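Local coordinates for protein acyl-coenzyme A oxidase acox-1.1 (Caenorhabditis elegans, PDB 5K3H) that catalyses the FAD-dependent first step of peroxisomal beta-oxidation, desaturating acyl-CoAs to trans-2-enoyl-CoAs while oxygen is reduced to hydrogen peroxide, at residues 169-174 with 259-263; 163-169 with 203-208; 389-394 with 539-543; 75-79 with 106-112. All coordinates share one frame; numbering follows the deposited sequence.

Contact 1: residues 169-174 with 259-263; sequences YDIGTQ and RIPRT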
loop_
_atom_site.group_PDB
_atom_site.type_symbol
_atom_site.label_atom_id
_atom_site.label_comp_id
_atom_site.label_asym_id
_atom_site.label_seq_id
_atom_site.Cartn_x
_atom_site.Cartn_y
_atom_site.Cartn_z
ATOM N N TYR B 169 -28.077 35.308 -1.372
ATOM C CA TYR B 169 -28.849 35.943 -2.427
ATOM C C TYR B 169 -29.020 37.420 -2.101
ATOM O O TYR B 169 -29.605 37.772 -1.069
ATOM C CB TYR B 169 -30.213 35.283 -2.613
ATOM C CG TYR B 169 -30.895 35.909 -3.799
ATOM C CD1 TYR B 169 -30.223 35.993 -5.013
ATOM C CD2 TYR B 169 -32.173 36.451 -3.715
ATOM C CE1 TYR B 169 -30.803 36.566 -6.110
ATOM C CE2 TYR B 169 -32.769 37.033 -4.826
ATOM C CZ TYR B 169 -32.070 37.084 -6.021
ATOM O OH TYR B 169 -32.597 37.657 -7.156
ATOM N N ASP B 170 -28.532 38.276 -2.999
ATOM C CA ASP B 170 -28.637 39.726 -2.876
ATOM C C ASP B 170 -29.822 40.180 -3.723
ATOM O O ASP B 170 -29.709 40.303 -4.945
ATOM C CB ASP B 170 -27.329 40.364 -3.331
ATOM C CG ASP B 170 -27.307 41.867 -3.134
ATOM O OD1 ASP B 170 -28.378 42.513 -3.216
ATOM O OD2 ASP B 170 -26.202 42.413 -2.904
ATOM N N ILE B 171 -30.958 40.445 -3.066
ATOM C CA ILE B 171 -32.205 40.756 -3.770
ATOM C C ILE B 171 -32.114 42.091 -4.498
ATOM O O ILE B 171 -32.718 42.272 -5.564
ATOM C CB ILE B 171 -33.393 40.717 -2.794
ATOM C CG1 ILE B 171 -33.497 39.340 -2.116
ATOM C CG2 ILE B 171 -34.697 41.057 -3.519
ATOM C CD1 ILE B 171 -34.554 39.252 -1.012
ATOM N N GLY B 172 -31.395 43.058 -3.930
ATOM C CA GLY B 172 -31.287 44.354 -4.572
ATOM C C GLY B 172 -30.626 44.279 -5.933
ATOM O O GLY B 172 -31.086 44.906 -6.890
ATOM N N THR B 173 -29.548 43.504 -6.043
ATOM C CA THR B 173 -28.760 43.416 -7.268
ATOM C C THR B 173 -29.033 42.157 -8.083
ATOM O O THR B 173 -28.388 41.959 -9.116
ATOM C CB THR B 173 -27.274 43.497 -6.931
ATOM O OG1 THR B 173 -26.883 42.337 -6.177
ATOM C CG2 THR B 173 -27.024 44.732 -6.086
ATOM N N GLN B 174 -29.917 41.277 -7.612
ATOM C CA GLN B 174 -30.211 40.002 -8.267
ATOM C C GLN B 174 -28.935 39.230 -8.581
ATOM O O GLN B 174 -28.677 38.835 -9.726
ATOM C CB GLN B 174 -31.027 40.220 -9.533
ATOM C CG GLN B 174 -32.451 40.694 -9.285
ATOM C CD GLN B 174 -33.090 41.141 -10.568
ATOM O OE1 GLN B 174 -33.226 42.337 -10.810
ATOM N NE2 GLN B 174 -33.449 40.179 -11.428
ATOM N N ARG B 259 -19.333 37.927 -6.676
ATOM C CA ARG B 259 -20.695 38.105 -7.175
ATOM C C ARG B 259 -20.909 37.454 -8.540
ATOM O O ARG B 259 -20.127 37.676 -9.474
ATOM C CB ARG B 259 -21.032 39.593 -7.258
ATOM C CG ARG B 259 -21.135 40.245 -5.899
ATOM C CD ARG B 259 -21.533 41.726 -5.949
ATOM N NE ARG B 259 -21.840 42.166 -4.595
ATOM C CZ ARG B 259 -23.070 42.322 -4.109
ATOM N NH1 ARG B 259 -24.141 42.122 -4.874
ATOM N NH2 ARG B 259 -23.221 42.694 -2.844
ATOM N N ILE B 260 -21.979 36.664 -8.649
ATOM C CA ILE B 260 -22.396 36.023 -9.897
ATOM C C ILE B 260 -23.893 36.284 -10.094
ATOM O O ILE B 260 -24.622 36.512 -9.104
ATOM C CB ILE B 260 -22.058 34.517 -9.910
ATOM C CG1 ILE B 260 -22.811 33.758 -8.815
ATOM C CG2 ILE B 260 -20.562 34.288 -9.756
ATOM C CD1 ILE B 260 -22.529 32.266 -8.811
ATOM N N PRO B 261 -24.385 36.295 -11.339
ATOM C CA PRO B 261 -25.814 36.555 -11.577
ATOM C C PRO B 261 -26.716 35.523 -10.914
ATOM O O PRO B 261 -26.314 34.396 -10.629
ATOM C CB PRO B 261 -25.941 36.491 -13.105
ATOM C CG PRO B 261 -24.554 36.757 -13.622
ATOM C CD PRO B 261 -23.600 36.266 -12.588
ATOM N N ARG B 262 -27.967 35.927 -10.686
ATOM C CA ARG B 262 -28.959 35.007 -10.147
ATOM C C ARG B 262 -29.039 33.722 -10.960
ATOM O O ARG B 262 -29.171 32.625 -10.397
ATOM C CB ARG B 262 -30.343 35.664 -10.113
ATOM C CG ARG B 262 -31.374 34.824 -9.365
ATOM C CD ARG B 262 -32.788 35.309 -9.484
ATOM N NE ARG B 262 -33.475 34.822 -10.679
ATOM C CZ ARG B 262 -33.607 35.510 -11.808
ATOM N NH1 ARG B 262 -33.101 36.738 -11.901
ATOM N NH2 ARG B 262 -34.262 34.979 -12.834
ATOM N N THR B 263 -28.965 33.834 -12.288
ATOM C CA THR B 263 -29.172 32.688 -13.168
ATOM C C THR B 263 -27.955 31.771 -13.270
ATOM O O THR B 263 -28.018 30.782 -14.011
ATOM C CB THR B 263 -29.570 33.169 -14.566
ATOM O OG1 THR B 263 -28.612 34.137 -15.017
ATOM C CG2 THR B 263 -30.964 33.792 -14.554
#
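Arg-259 reaches across to Asp-170 with both terminal nitrogens and spends them on one carboxylate oxygen, an end-on grip within a salt bridge. NH1 lies 2.9 Å from Asp-170 OD2 and meets it from above the carboxylate plane. NH2, 3.0 Å from the same Asp-170 OD2, comes nearly along its C-O bond. OD2 itself sits in the guanidinium plane, although the two flat groups are turned 67° against each other. The extended run of the arginine from CG to NE gives it the length to get there. Asp-170 keeps its other oxygen for its own loop: OD1 accepts from the backbone N of Thr-173 at 3.2 Å, an Asx motif in the turn between strands 166-170 and 175-179. Glu-175 is a second anionic partner for Arg-259 NH1, and it is also hydrogen-bonded to Thr-173 OG1.

Further along, the backbone N of Arg-262 donates to Gln-174 O at 3.1 Å, with a bent N-H...O angle of 138°. The side chain of Arg-262 leaves anti to its backbone N (chi1 -171°) and lays its aliphatic part against Tyr-169: CG is 3.7 Å from Tyr-169 CE1, and CD is 3.3 Å from Tyr-169 OH. Tyr-169 OH is bonded to Ala-274 O, and Arg-262 NE to Val-272 O. At this exposed rim of the sheet, then, the turn is held by a salt bridge at one end and by a backbone bond and the Arg-262 carbon chain at the other.

Contact 2: residues 163-169 with 203-208; sequences LETTATY and VAHMYI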
loop_
_atom_site.group_PDB
_atom_site.type_symbol
_atom_site.label_atom_id
_atom_site.label_comp_id
_atom_site.label_asym_id
_atom_site.label_seq_id
_atom_site.Cartn_x
_atom_site.Cartn_y
_atom_site.Cartn_z
ATOM N N LEU B 163 -20.732 22.004 5.205
ATOM C CA LEU B 163 -19.929 22.916 4.397
ATOM C C LEU B 163 -20.036 24.356 4.907
ATOM O O LEU B 163 -21.035 24.768 5.500
ATOM C CB LEU B 163 -20.371 22.838 2.936
ATOM C CG LEU B 163 -20.161 21.483 2.265
ATOM C CD1 LEU B 163 -20.810 21.462 0.888
ATOM C CD2 LEU B 163 -18.678 21.181 2.141
ATOM N N GLU B 164 -18.978 25.126 4.669
ATOM C CA GLU B 164 -18.930 26.511 5.123
ATOM C C GLU B 164 -19.061 27.567 4.026
ATOM O O GLU B 164 -19.394 28.714 4.319
ATOM C CB GLU B 164 -17.648 26.758 5.925
ATOM C CG GLU B 164 -17.640 26.109 7.299
ATOM C CD GLU B 164 -16.238 25.919 7.844
ATOM O OE1 GLU B 164 -15.449 26.885 7.808
ATOM O OE2 GLU B 164 -15.926 24.803 8.307
ATOM N N THR B 165 -18.801 27.203 2.773
ATOM C CA THR B 165 -18.908 28.195 1.711
ATOM C C THR B 165 -20.360 28.654 1.562
ATOM O O THR B 165 -21.279 27.832 1.521
ATOM C CB THR B 165 -18.370 27.617 0.405
ATOM O OG1 THR B 165 -16.985 27.266 0.584
ATOM C CG2 THR B 165 -18.516 28.651 -0.742
ATOM N N THR B 166 -20.581 29.968 1.505
ATOM C CA THR B 166 -21.934 30.500 1.388
ATOM C C THR B 166 -22.159 31.165 0.033
ATOM O O THR B 166 -21.222 31.628 -0.629
ATOM C CB THR B 166 -22.271 31.492 2.508
ATOM O OG1 THR B 166 -21.283 32.525 2.552
ATOM C CG2 THR B 166 -22.372 30.784 3.885
ATOM N N ALA B 167 -23.412 31.107 -0.408
ATOM C CA ALA B 167 -23.906 31.855 -1.552
ATOM C C ALA B 167 -25.123 32.608 -1.050
ATOM O O ALA B 167 -26.185 32.006 -0.850
ATOM C CB ALA B 167 -24.261 30.936 -2.720
ATOM N N THR B 168 -24.985 33.911 -0.859
ATOM C CA THR B 168 -26.029 34.701 -0.229
ATOM C C THR B 168 -26.755 35.460 -1.329
ATOM O O THR B 168 -26.114 36.117 -2.168
ATOM C CB THR B 168 -25.470 35.671 0.821
ATOM O OG1 THR B 168 -24.708 34.958 1.809
ATOM C CG2 THR B 168 -26.603 36.397 1.528
ATOM N N TYR B 169 -28.077 35.308 -1.372
ATOM C CA TYR B 169 -28.849 35.943 -2.427
ATOM C C TYR B 169 -29.020 37.420 -2.101
ATOM O O TYR B 169 -29.605 37.772 -1.069
ATOM C CB TYR B 169 -30.213 35.283 -2.613
ATOM C CG TYR B 169 -30.895 35.909 -3.799
ATOM C CD1 TYR B 169 -30.223 35.993 -5.013
ATOM C CD2 TYR B 169 -32.173 36.451 -3.715
ATOM C CE1 TYR B 169 -30.803 36.566 -6.110
ATOM C CE2 TYR B 169 -32.769 37.033 -4.826
ATOM C CZ TYR B 169 -32.070 37.084 -6.021
ATOM O OH TYR B 169 -32.597 37.657 -7.156
ATOM N N VAL B 203 -20.335 24.010 -5.023
ATOM C CA VAL B 203 -21.372 23.695 -4.048
ATOM C C VAL B 203 -21.215 24.625 -2.854
ATOM O O VAL B 203 -20.109 24.798 -2.330
ATOM C CB VAL B 203 -21.318 22.218 -3.631
ATOM C CG1 VAL B 203 -22.439 21.915 -2.674
ATOM C CG2 VAL B 203 -21.440 21.331 -4.853
ATOM N N ALA B 204 -22.323 25.229 -2.431
ATOM C CA ALA B 204 -22.327 26.229 -1.375
ATOM C C ALA B 204 -23.708 26.257 -0.735
ATOM O O ALA B 204 -24.713 25.956 -1.383
ATOM C CB ALA B 204 -21.961 27.618 -1.920
ATOM N N HIS B 205 -23.749 26.650 0.535
ATOM C CA HIS B 205 -25.010 26.812 1.240
ATOM C C HIS B 205 -25.715 28.092 0.818
ATOM O O HIS B 205 -25.138 29.182 0.915
ATOM C CB HIS B 205 -24.763 26.829 2.744
ATOM C CG HIS B 205 -24.566 25.470 3.336
ATOM N ND1 HIS B 205 -24.623 25.236 4.694
ATOM C CD2 HIS B 205 -24.346 24.270 2.753
ATOM C CE1 HIS B 205 -24.431 23.950 4.919
ATOM N NE2 HIS B 205 -24.268 23.343 3.758
ATOM N N MET B 206 -26.981 27.972 0.398
ATOM C CA MET B 206 -27.707 29.108 -0.164
ATOM C C MET B 206 -28.554 29.815 0.897
ATOM O O MET B 206 -29.477 29.230 1.471
ATOM C CB MET B 206 -28.589 28.681 -1.341
ATOM C CG MET B 206 -29.180 29.883 -2.076
ATOM S SD MET B 206 -29.927 29.478 -3.664
ATOM C CE MET B 206 -31.326 28.464 -3.138
ATOM N N TYR B 207 -28.290 31.102 1.083
ATOM C CA TYR B 207 -28.999 31.925 2.048
ATOM C C TYR B 207 -29.842 32.965 1.313
ATOM O O TYR B 207 -29.365 33.608 0.366
ATOM C CB TYR B 207 -28.009 32.610 2.989
ATOM C CG TYR B 207 -27.433 31.707 4.063
ATOM C CD1 TYR B 207 -26.401 30.815 3.770
ATOM C CD2 TYR B 207 -27.892 31.769 5.379
ATOM C CE1 TYR B 207 -25.853 30.005 4.756
ATOM C CE2 TYR B 207 -27.346 30.952 6.379
ATOM C CZ TYR B 207 -26.331 30.092 6.055
ATOM O OH TYR B 207 -25.799 29.297 7.023
ATOM N N ILE B 208 -31.106 33.089 1.710
ATOM C CA ILE B 208 -31.992 34.136 1.211
ATOM C C ILE B 208 -32.698 34.770 2.394
ATOM O O ILE B 208 -33.384 34.079 3.153
ATOM C CB ILE B 208 -33.018 33.612 0.197
ATOM C CG1 ILE B 208 -32.336 32.768 -0.884
ATOM C CG2 ILE B 208 -33.806 34.779 -0.421
ATOM C CD1 ILE B 208 -33.338 32.093 -1.787
#
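Strands 166-170 and 199-208 run parallel as neighbours in the mixed sheet of the beta-domain, the middle domain of the acyl-CoA oxidase and dehydrogenase fold. Four backbone hydrogen bonds join them: His-205 N to Thr-165 O at 2.9 Å, Ala-167 N to His-205 O at 2.9 Å, Tyr-207 N to Ala-167 O at 3.0 Å, and Tyr-169 N to Tyr-207 O at 2.8 Å. Thr-166 and Thr-168 bond instead to strand 175-179, and Ala-204 and Met-206 to strand 211-221.

On the face that carries Thr-166, Thr-166 CG2 packs 3.7 Å from CE1 of the Tyr-207 ring. The His-205 ring, with CG beside the backbone N (chi1 -79°), swings back toward the start of the other segment, where Leu-163 O stands over one of its faces, 3.5 Å from CE1. On the face of Ala-167 and Tyr-169 carbons meet, Tyr-169 CB lying 3.7 Å from Ile-208 CG1. Ala-167 CB also touches Ala-204 CB. Leu-163 touches Val-203, whose side chain neighbours the FAD-binding Tyr-149. His-205 thus bonds through its backbone to Thr-165 and Ala-167 and through NE2 to Leu-160 O, joining its strand to the neighbouring one and to the loop before it.

Contact 3: residues 389-394 with 539-543; sequences GLKSVV and TRLFI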
loop_
_atom_site.group_PDB
_atom_site.type_symbol
_atom_site.label_atom_id
_atom_site.label_comp_id
_atom_site.label_asym_id
_atom_site.label_seq_id
_atom_site.Cartn_x
_atom_site.Cartn_y
_atom_site.Cartn_z
ATOM N N GLY B 389 -21.690 0.494 -0.503
ATOM C CA GLY B 389 -20.823 -0.591 -0.090
ATOM C C GLY B 389 -19.889 -1.031 -1.195
ATOM O O GLY B 389 -18.708 -1.281 -0.953
ATOM N N LEU B 390 -20.387 -1.090 -2.431
ATOM C CA LEU B 390 -19.551 -1.559 -3.527
ATOM C C LEU B 390 -18.295 -0.713 -3.665
ATOM O O LEU B 390 -17.179 -1.252 -3.689
ATOM C CB LEU B 390 -20.332 -1.556 -4.836
ATOM C CG LEU B 390 -21.226 -2.753 -5.093
ATOM C CD1 LEU B 390 -22.071 -2.442 -6.311
ATOM C CD2 LEU B 390 -20.378 -3.993 -5.317
ATOM N N LYS B 391 -18.451 0.613 -3.745
ATOM C CA LYS B 391 -17.285 1.488 -3.830
ATOM C C LYS B 391 -16.276 1.196 -2.720
ATOM O O LYS B 391 -15.072 1.075 -2.976
ATOM C CB LYS B 391 -17.718 2.949 -3.777
ATOM C CG LYS B 391 -18.194 3.516 -5.092
ATOM C CD LYS B 391 -18.712 4.947 -4.871
ATOM C CE LYS B 391 -19.648 5.411 -5.991
ATOM N NZ LYS B 391 -21.037 5.679 -5.479
ATOM N N SER B 392 -16.749 1.069 -1.482
ATOM C CA SER B 392 -15.830 0.862 -0.365
ATOM C C SER B 392 -15.107 -0.479 -0.480
ATOM O O SER B 392 -13.878 -0.547 -0.348
ATOM C CB SER B 392 -16.586 0.965 0.956
ATOM O OG SER B 392 -15.735 0.666 2.046
ATOM N N VAL B 393 -15.855 -1.564 -0.710
ATOM C CA VAL B 393 -15.261 -2.901 -0.694
ATOM C C VAL B 393 -14.404 -3.126 -1.941
ATOM O O VAL B 393 -13.318 -3.716 -1.871
ATOM C CB VAL B 393 -16.358 -3.979 -0.556
ATOM C CG1 VAL B 393 -15.785 -5.396 -0.792
ATOM C CG2 VAL B 393 -17.035 -3.872 0.781
ATOM N N VAL B 394 -14.896 -2.712 -3.106
ATOM C CA VAL B 394 -14.123 -2.928 -4.324
ATOM C C VAL B 394 -12.807 -2.150 -4.268
ATOM O O VAL B 394 -11.752 -2.649 -4.683
ATOM C CB VAL B 394 -14.959 -2.540 -5.557
ATOM C CG1 VAL B 394 -14.088 -2.502 -6.807
ATOM C CG2 VAL B 394 -16.178 -3.477 -5.727
ATOM N N THR B 539 -22.162 -6.802 0.856
ATOM C CA THR B 539 -21.600 -6.359 -0.412
ATOM C C THR B 539 -20.838 -7.493 -1.095
ATOM O O THR B 539 -21.010 -7.721 -2.296
ATOM C CB THR B 539 -20.691 -5.146 -0.170
ATOM O OG1 THR B 539 -21.447 -4.104 0.466
ATOM C CG2 THR B 539 -20.125 -4.628 -1.483
ATOM N N ARG B 540 -20.031 -8.240 -0.328
ATOM C CA ARG B 540 -19.328 -9.398 -0.876
ATOM C C ARG B 540 -20.307 -10.470 -1.355
ATOM O O ARG B 540 -20.051 -11.146 -2.362
ATOM C CB ARG B 540 -18.342 -9.959 0.156
ATOM C CG ARG B 540 -17.237 -8.954 0.499
ATOM C CD ARG B 540 -16.346 -9.370 1.655
ATOM N NE ARG B 540 -15.394 -10.410 1.289
ATOM C CZ ARG B 540 -14.398 -10.815 2.069
ATOM N NH1 ARG B 540 -14.220 -10.270 3.256
ATOM N NH2 ARG B 540 -13.572 -11.761 1.670
ATOM N N LEU B 541 -21.415 -10.667 -0.639
ATOM C CA LEU B 541 -22.416 -11.625 -1.104
ATOM C C LEU B 541 -22.972 -11.233 -2.472
ATOM O O LEU B 541 -23.131 -12.087 -3.354
ATOM C CB LEU B 541 -23.540 -11.750 -0.077
ATOM C CG LEU B 541 -24.868 -12.317 -0.587
ATOM C CD1 LEU B 541 -24.717 -13.795 -0.985
ATOM C CD2 LEU B 541 -25.938 -12.132 0.482
ATOM N N PHE B 542 -23.273 -9.940 -2.666
ATOM C CA PHE B 542 -23.746 -9.461 -3.966
ATOM C C PHE B 542 -22.745 -9.763 -5.069
ATOM O O PHE B 542 -23.122 -10.194 -6.160
ATOM C CB PHE B 542 -24.010 -7.959 -3.944
ATOM C CG PHE B 542 -24.442 -7.426 -5.287
ATOM C CD1 PHE B 542 -25.761 -7.547 -5.700
ATOM C CD2 PHE B 542 -23.519 -6.863 -6.161
ATOM C CE1 PHE B 542 -26.157 -7.074 -6.933
ATOM C CE2 PHE B 542 -23.912 -6.390 -7.407
ATOM C CZ PHE B 542 -25.229 -6.491 -7.793
ATOM N N ILE B 543 -21.463 -9.507 -4.811
ATOM C CA ILE B 543 -20.443 -9.705 -5.835
ATOM C C ILE B 543 -20.386 -11.170 -6.269
ATOM O O ILE B 543 -20.346 -11.475 -7.466
ATOM C CB ILE B 543 -19.082 -9.201 -5.309
ATOM C CG1 ILE B 543 -19.112 -7.679 -5.118
ATOM C CG2 ILE B 543 -17.950 -9.601 -6.255
ATOM C CD1 ILE B 543 -18.022 -7.138 -4.220
#
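Thr-539 meets Gly-389 and Val-393 where two long helices, 520-553 and 382-408, pass each other; their segments 539-543 and 389-394 cross at 88°, with the axes 10.0 Å apart at closest. Its OG1 lies 3.6 Å from Gly-389 CA, a close approach made possible by the bare glycine, and is hydrogen-bonded back to Ser-535 O of its own helix. With CG2 opposite the backbone N, the methyl is turned to the other helix, coming 3.7 Å from Leu-390 N and meeting Val-393 CG2 tip to tip at 3.9 Å.

One residue on, Arg-540 uses only carbon in this contact: its side chain crosses that of Val-393 at about a right angle, CG 4.1 Å from Val-393 CG1. The chain then bends at chi3 (75°) and carries the guanidinium away to salt bridges with Glu-574 and Asp-577. This is the all-helical C-terminal part of the acyl-CoA oxidase, where the C-alpha1 family region packs against the region that follows it. Ser-392, an ATP-binding residue, lies on the same helix 382-408, and Val-393 also neighbours the ATP-binding Arg-536.

Phe-542 offers its ring to Leu-390, with CD2 of the leucine 4.3 Å from CD2 of the ring. Ile-543 slides past Leu-390 in the opposite direction, its CG1 3.9 Å from Leu-390 CD2, so that a single leucine methyl touches Thr-539, Phe-542 and Ile-543. CD1 of Ile-543 extends more loosely to Val-393 CG1 and Val-394 CG2, each 4.4 Å away.

Contact 4: residues 75-79 with 106-112; sequences SARKL and LGIEGNP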
loop_
_atom_site.group_PDB
_atom_site.type_symbol
_atom_site.label_atom_id
_atom_site.label_comp_id
_atom_site.label_asym_id
_atom_site.label_seq_id
_atom_site.Cartn_x
_atom_site.Cartn_y
_atom_site.Cartn_z
ATOM N N SER B 75 1.098 15.824 -20.912
ATOM C CA SER B 75 -0.318 15.485 -20.890
ATOM C C SER B 75 -1.139 16.522 -21.657
ATOM O O SER B 75 -2.101 16.174 -22.353
ATOM C CB SER B 75 -0.777 15.345 -19.423
ATOM O OG SER B 75 -2.123 14.907 -19.289
ATOM N N ALA B 76 -0.789 17.812 -21.514
ATOM C CA ALA B 76 -1.466 18.869 -22.270
ATOM C C ALA B 76 -1.159 18.764 -23.761
ATOM O O ALA B 76 -2.048 18.947 -24.604
ATOM C CB ALA B 76 -1.064 20.244 -21.731
ATOM N N ARG B 77 0.099 18.476 -24.103
ATOM C CA ARG B 77 0.474 18.222 -25.489
ATOM C C ARG B 77 -0.435 17.180 -26.140
ATOM O O ARG B 77 -1.114 17.464 -27.136
ATOM C CB ARG B 77 1.934 17.773 -25.543
ATOM C CG ARG B 77 2.525 17.724 -26.939
ATOM C CD ARG B 77 3.921 17.103 -26.936
ATOM N NE ARG B 77 3.931 15.687 -26.592
ATOM C CZ ARG B 77 3.495 14.719 -27.403
ATOM N NH1 ARG B 77 2.996 15.008 -28.598
ATOM N NH2 ARG B 77 3.540 13.454 -27.011
ATOM N N LYS B 78 -0.469 15.962 -25.570
ATOM C CA LYS B 78 -1.283 14.877 -26.130
ATOM C C LYS B 78 -2.760 15.222 -26.128
ATOM O O LYS B 78 -3.496 14.842 -27.051
ATOM C CB LYS B 78 -1.054 13.586 -25.345
ATOM C CG LYS B 78 0.352 13.088 -25.464
ATOM C CD LYS B 78 0.494 11.671 -24.982
ATOM C CE LYS B 78 0.592 11.669 -23.467
ATOM N NZ LYS B 78 1.144 10.386 -22.963
ATOM N N LEU B 79 -3.217 15.945 -25.107
ATOM C CA LEU B 79 -4.630 16.287 -25.036
ATOM C C LEU B 79 -5.055 17.141 -26.230
ATOM O O LEU B 79 -6.103 16.887 -26.838
ATOM C CB LEU B 79 -4.907 16.998 -23.711
ATOM C CG LEU B 79 -6.334 17.167 -23.204
ATOM C CD1 LEU B 79 -7.062 15.837 -23.184
ATOM C CD2 LEU B 79 -6.258 17.740 -21.802
ATOM N N LEU B 106 -3.558 8.895 -22.579
ATOM C CA LEU B 106 -3.333 9.745 -21.416
ATOM C C LEU B 106 -2.893 8.972 -20.175
ATOM O O LEU B 106 -2.179 9.534 -19.337
ATOM C CB LEU B 106 -4.599 10.571 -21.122
ATOM C CG LEU B 106 -5.043 11.576 -22.229
ATOM C CD1 LEU B 106 -6.396 12.227 -21.959
ATOM C CD2 LEU B 106 -3.981 12.664 -22.498
ATOM N N GLY B 107 -3.256 7.686 -20.056
ATOM C CA GLY B 107 -2.797 6.873 -18.948
ATOM C C GLY B 107 -3.625 7.057 -17.689
ATOM O O GLY B 107 -4.772 7.493 -17.722
ATOM N N ILE B 108 -3.033 6.676 -16.560
ATOM C CA ILE B 108 -3.743 6.696 -15.277
ATOM C C ILE B 108 -3.314 7.832 -14.344
ATOM O O ILE B 108 -4.002 8.063 -13.331
ATOM C CB ILE B 108 -3.632 5.339 -14.544
ATOM C CG1 ILE B 108 -2.175 4.982 -14.211
ATOM C CG2 ILE B 108 -4.303 4.253 -15.361
ATOM C CD1 ILE B 108 -2.040 3.759 -13.311
ATOM N N GLU B 109 -2.217 8.547 -14.637
ATOM C CA GLU B 109 -1.717 9.548 -13.700
ATOM C C GLU B 109 -2.460 10.883 -13.772
ATOM O O GLU B 109 -2.161 11.767 -12.957
ATOM C CB GLU B 109 -0.220 9.769 -13.906
ATOM C CG GLU B 109 0.604 8.476 -13.777
ATOM C CD GLU B 109 2.113 8.698 -13.689
ATOM O OE1 GLU B 109 2.514 9.772 -13.189
ATOM O OE2 GLU B 109 2.894 7.808 -14.108
ATOM N N GLY B 110 -3.436 11.029 -14.667
ATOM C CA GLY B 110 -4.254 12.221 -14.777
ATOM C C GLY B 110 -4.032 12.986 -16.078
ATOM O O GLY B 110 -3.151 12.678 -16.887
ATOM N N ASN B 111 -4.878 14.000 -16.272
ATOM C CA ASN B 111 -4.691 14.971 -17.344
ATOM C C ASN B 111 -5.426 16.249 -16.957
ATOM O O ASN B 111 -6.216 16.251 -16.006
ATOM C CB ASN B 111 -5.169 14.417 -18.706
ATOM C CG ASN B 111 -6.674 14.291 -18.796
ATOM O OD1 ASN B 111 -7.363 15.232 -19.186
ATOM N ND2 ASN B 111 -7.197 13.121 -18.421
ATOM N N PRO B 112 -5.145 17.371 -17.634
ATOM C CA PRO B 112 -5.751 18.662 -17.234
ATOM C C PRO B 112 -7.258 18.727 -17.354
ATOM O O PRO B 112 -7.864 19.701 -16.869
ATOM C CB PRO B 112 -5.101 19.665 -18.189
ATOM C CG PRO B 112 -3.772 19.035 -18.538
ATOM C CD PRO B 112 -4.050 17.567 -18.609
HETATM O O HOH W 1 -2.026 12.221 -19.356
#
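A single water is gripped by three groups between helix 68-85 and the loop that follows helix 97-105. It accepts from Ser-75 OG at 2.7 Å and donates to two backbone carbonyls, Leu-106 O at 2.7 Å and Gly-110 O at 2.8 Å. With OG opposite the backbone N (chi1 -175°), the Ser-75 hydroxyl is directed at the loop, 3.1 Å from Asn-111 CB and 3.4 Å from Pro-112 CD.

Around this polar centre the packing is apolar. Leu-106 reaches back to the helix with both methyls: CD1 meets Leu-79 CD1 at 3.9 Å, the two side chains crossing at about a right angle, and CD2 lies 4.2 Å from Lys-78 CB. Leu-79 CD2 slides past Pro-112, 3.9 Å from its CD. Asn-111 lies beside Leu-79, with OD1 accepting from the backbone N of Met-113, while Lys-78 NZ forms a salt bridge with Asp-59 and a hydrogen bond to Val-105 O. Tyr-661 of the second subunit packs on Ala-76, and Leu-662 of that subunit on Pro-112. Gly-107 and Gly-110 turn the loop with positive phi. The water thus joins two loop carbonyls to the helix through the serine hydroxyl, and the carbons of Leu-79, Leu-106 and Pro-112 pack beside this shared polar link.

How the contacts relate
Contacts 1 and 2 are one continuous piece of sheet: they share Tyr-169 and strand 166-170, and their centres are 13 Å apart. Contact 2 carries that strand back toward the flavin-binding residues, with Val-203 about 3 Å from Tyr-149 between side chains, whereas contact 1 lies at the far, exposed end, away from any annotated site. Contact 3 belongs to the helical part, 35 Å from contact 2 centre to centre, and bears on the ATP site through Ser-392. Contact 4, in the N-terminal region, is 30 Å from contact 3 between centres, and its Gly-110 lies in the wider neighbourhood of the FAD-binding Gly-191. Along the chain contact 4 closes first, contacts 1 and 2 interleave, and contact 3 follows.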